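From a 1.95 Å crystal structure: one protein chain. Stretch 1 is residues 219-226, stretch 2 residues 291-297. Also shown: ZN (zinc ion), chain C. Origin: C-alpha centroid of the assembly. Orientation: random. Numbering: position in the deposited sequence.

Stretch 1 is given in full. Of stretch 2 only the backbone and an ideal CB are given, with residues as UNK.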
# COMPACT_ATOMS: atom_id res chain seq x y z
N MET A 219 -0.52 1.47 4.82
CA MET A 219 -0.16 1.63 3.39
C MET A 219 1.24 1.15 3.13
O MET A 219 2.13 1.28 4.00
CB MET A 219 -0.31 3.11 2.99
CG MET A 219 0.69 4.12 3.72
SD MET A 219 0.37 5.83 3.22
CE MET A 219 2.05 6.38 3.22
N PRO A 220 1.50 0.67 1.91
CA PRO A 220 2.88 0.33 1.61
C PRO A 220 3.72 1.55 1.22
O PRO A 220 3.20 2.45 0.54
CB PRO A 220 2.75 -0.63 0.40
CG PRO A 220 1.49 -0.07 -0.33
CD PRO A 220 0.57 0.44 0.78
N LEU A 221 5.00 1.52 1.63
CA LEU A 221 6.01 2.48 1.23
C LEU A 221 6.86 1.92 0.12
O LEU A 221 7.57 2.71 -0.57
CB LEU A 221 6.90 2.88 2.39
CG LEU A 221 6.26 3.73 3.46
CD1 LEU A 221 7.41 4.14 4.35
CD2 LEU A 221 5.59 4.95 2.89
N ARG A 222 6.75 0.60 -0.12
CA ARG A 222 7.62 -0.02 -1.13
C ARG A 222 6.88 -0.96 -2.02
O ARG A 222 6.08 -1.78 -1.55
CB ARG A 222 8.74 -0.84 -0.45
CG ARG A 222 9.44 -0.02 0.65
CD ARG A 222 10.71 -0.72 1.20
NE ARG A 222 10.55 -2.06 1.78
CZ ARG A 222 10.82 -2.38 3.05
NH1 ARG A 222 11.09 -1.43 3.99
NH2 ARG A 222 10.69 -3.67 3.40
N CYS A 223 7.13 -0.84 -3.31
CA CYS A 223 6.64 -1.82 -4.26
C CYS A 223 7.91 -2.67 -4.59
O CYS A 223 8.84 -2.68 -3.81
CB CYS A 223 6.00 -1.18 -5.47
SG CYS A 223 7.18 -0.17 -6.44
N GLU A 224 7.94 -3.39 -5.70
CA GLU A 224 9.14 -4.17 -6.06
C GLU A 224 10.28 -3.25 -6.42
O GLU A 224 11.44 -3.54 -6.10
CB GLU A 224 8.83 -5.02 -7.29
CG GLU A 224 7.74 -6.02 -6.98
CD GLU A 224 7.39 -6.98 -8.17
OE1 GLU A 224 8.29 -7.26 -9.03
OE2 GLU A 224 6.19 -7.42 -8.23
N CYS A 225 9.93 -2.10 -7.04
CA CYS A 225 10.96 -1.20 -7.54
C CYS A 225 11.88 -0.63 -6.47
O CYS A 225 13.06 -0.42 -6.75
CB CYS A 225 10.34 -0.03 -8.36
SG CYS A 225 9.16 -0.60 -9.65
N ASN A 226 11.35 -0.29 -5.28
CA ASN A 226 12.20 0.17 -4.20
C ASN A 226 12.15 -0.74 -3.00
O ASN A 226 12.20 -0.26 -1.86
CB ASN A 226 11.84 1.62 -3.78
CG ASN A 226 10.36 1.77 -3.41
OD1 ASN A 226 9.54 0.89 -3.63
ND2 ASN A 226 10.02 2.93 -2.89
N UNK A 291 12.26 4.15 -16.71
CA UNK A 291 12.56 3.59 -15.41
C UNK A 291 11.79 2.31 -15.09
O UNK A 291 11.08 1.77 -15.94
CB UNK A 291 12.27 4.64 -14.33
N UNK A 292 11.94 1.82 -13.86
CA UNK A 292 11.34 0.53 -13.44
C UNK A 292 9.82 0.66 -13.26
O UNK A 292 9.32 1.76 -12.99
CB UNK A 292 11.98 0.05 -12.14
N UNK A 293 9.09 -0.45 -13.42
CA UNK A 293 7.68 -0.52 -13.03
C UNK A 293 7.39 -1.97 -12.68
O UNK A 293 8.12 -2.85 -13.12
CB UNK A 293 6.75 -0.02 -14.14
N UNK A 294 6.43 -2.22 -11.79
CA UNK A 294 6.22 -3.59 -11.40
C UNK A 294 4.72 -3.84 -11.33
O UNK A 294 3.96 -2.89 -11.44
CB UNK A 294 6.90 -3.90 -10.07
N UNK A 295 4.31 -5.08 -11.07
CA UNK A 295 2.89 -5.42 -11.06
C UNK A 295 2.29 -5.42 -9.60
O UNK A 295 1.21 -5.97 -9.35
CB UNK A 295 2.70 -6.79 -11.71
N UNK A 296 2.99 -4.78 -8.64
CA UNK A 296 2.45 -4.71 -7.29
C UNK A 296 0.99 -4.19 -7.30
O UNK A 296 0.70 -3.15 -7.92
CB UNK A 296 3.33 -3.81 -6.42
N UNK A 297 0.06 -4.84 -6.59
CA UNK A 297 -1.35 -4.34 -6.59
C UNK A 297 -2.10 -4.95 -5.42
O UNK A 297 -2.25 -6.19 -5.31
CB UNK A 297 -2.06 -4.68 -7.90
ZN ZN C . 7.02 -0.82 -8.72

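Position 291 has nothing of stretch 1 within 5.5 Å of its ideal CB, so this contact asks nothing of it; the residue is G291, which has no side chain to offer.

At position 292 CA-to-CB points toward stretch 1, and the ideal CB lies 3.8 Å from C225 SG. With phi near -73° and psi near 154°, a proline is allowed, and a small or medium apolar side chain would also suit the flank of a cysteine. The residue is P292. Its CB packs 3.8 Å from C225 SG, and its CG lies 4.1 Å from C225 CB, so the ring covers one side of that cysteine.

Position 293 points away, its ideal CB 5.1 Å from C225 SG, and many side chains would be tolerated. It is N293, whose contribution is mainly backbone: its CA sits 3.7 Å from C225 SG.

Position 294 is the most constrained. Its CB points toward stretch 1, 3.6 Å from E224 CB, and the zinc already held by C223 SG and C225 SG lies close by. A short side chain ending in a metal ligand is called for; cysteine fits this reach well. C294 takes chi1 in the p well and places SG 2.3 Å from ZN, while C223 SG and C225 SG each stand 2.4 Å from it; the fourth ligand comes from elsewhere in the structure. The same sulfur accepts a weak hydrogen bond from E224 N, 3.5 Å from C294 SG, and another weak one from the backbone N of position 296, 3.6 Å from C294 SG, so two backbone amides approach the zinc-bound sulfur.

Position 295 points away, with its ideal CB 5.0 Å from E224 OE2. Charge alone would favour lysine or arginine, and a polar donor would also do. The deposited D295 defies that reading: its end turns back until OD1 is 2.8 Å from E224 OE2, two acceptors of like charge with no hydrogen bond between them. Both atoms have hydrogen bonds elsewhere in the structure, and a water links E224 OE1, 3.1 Å from its oxygen, to D295 N, 2.9 Å from it.

Position 296 points toward stretch 1, its ideal CB 3.9 Å from C223 CB, with P220 farther along. A large apolar side chain, aromatic or long aliphatic, could span that distance. F296, chi1 in the t well, brings CZ 3.7 Å from P220 CB and lays one ring face under C223 CA, 4.3 Å from the ring centroid, a CH-pi contact.

Position 297 is out of reach and unconstrained here; it is K297.

Stretch 2 291-297: GPNCDFK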
# COMPACT_ATOMS: atom_id res chain seq x y z
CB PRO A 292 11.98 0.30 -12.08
CG PRO A 292 12.15 1.78 -11.50
CD PRO A 292 12.54 2.57 -12.72
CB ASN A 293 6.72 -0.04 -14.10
CG ASN A 293 6.66 -0.96 -15.30
OD1 ASN A 293 7.43 -0.81 -16.25
ND2 ASN A 293 5.75 -1.91 -15.27
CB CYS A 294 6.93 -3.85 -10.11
SG CYS A 294 6.14 -2.96 -8.70
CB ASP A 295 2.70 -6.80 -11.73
CG ASP A 295 3.48 -7.96 -11.00
OD1 ASP A 295 3.94 -7.79 -9.81
OD2 ASP A 295 3.63 -9.08 -11.59
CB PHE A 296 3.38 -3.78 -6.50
CG PHE A 296 3.04 -3.64 -5.00
CD1 PHE A 296 3.71 -4.40 -4.04
CD2 PHE A 296 2.13 -2.66 -4.57
CE1 PHE A 296 3.39 -4.26 -2.64
CE2 PHE A 296 1.82 -2.45 -3.14
CZ PHE A 296 2.42 -3.25 -2.19
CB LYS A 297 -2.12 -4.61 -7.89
CG LYS A 297 -3.54 -3.96 -8.00
CD LYS A 297 -4.37 -4.63 -9.13
CE LYS A 297 -5.45 -3.69 -9.73
NZ LYS A 297 -6.78 -4.37 -10.21
O HOH W 1 6.55 -6.86 -11.62
O HOH W 2 9.23 -5.86 -12.02
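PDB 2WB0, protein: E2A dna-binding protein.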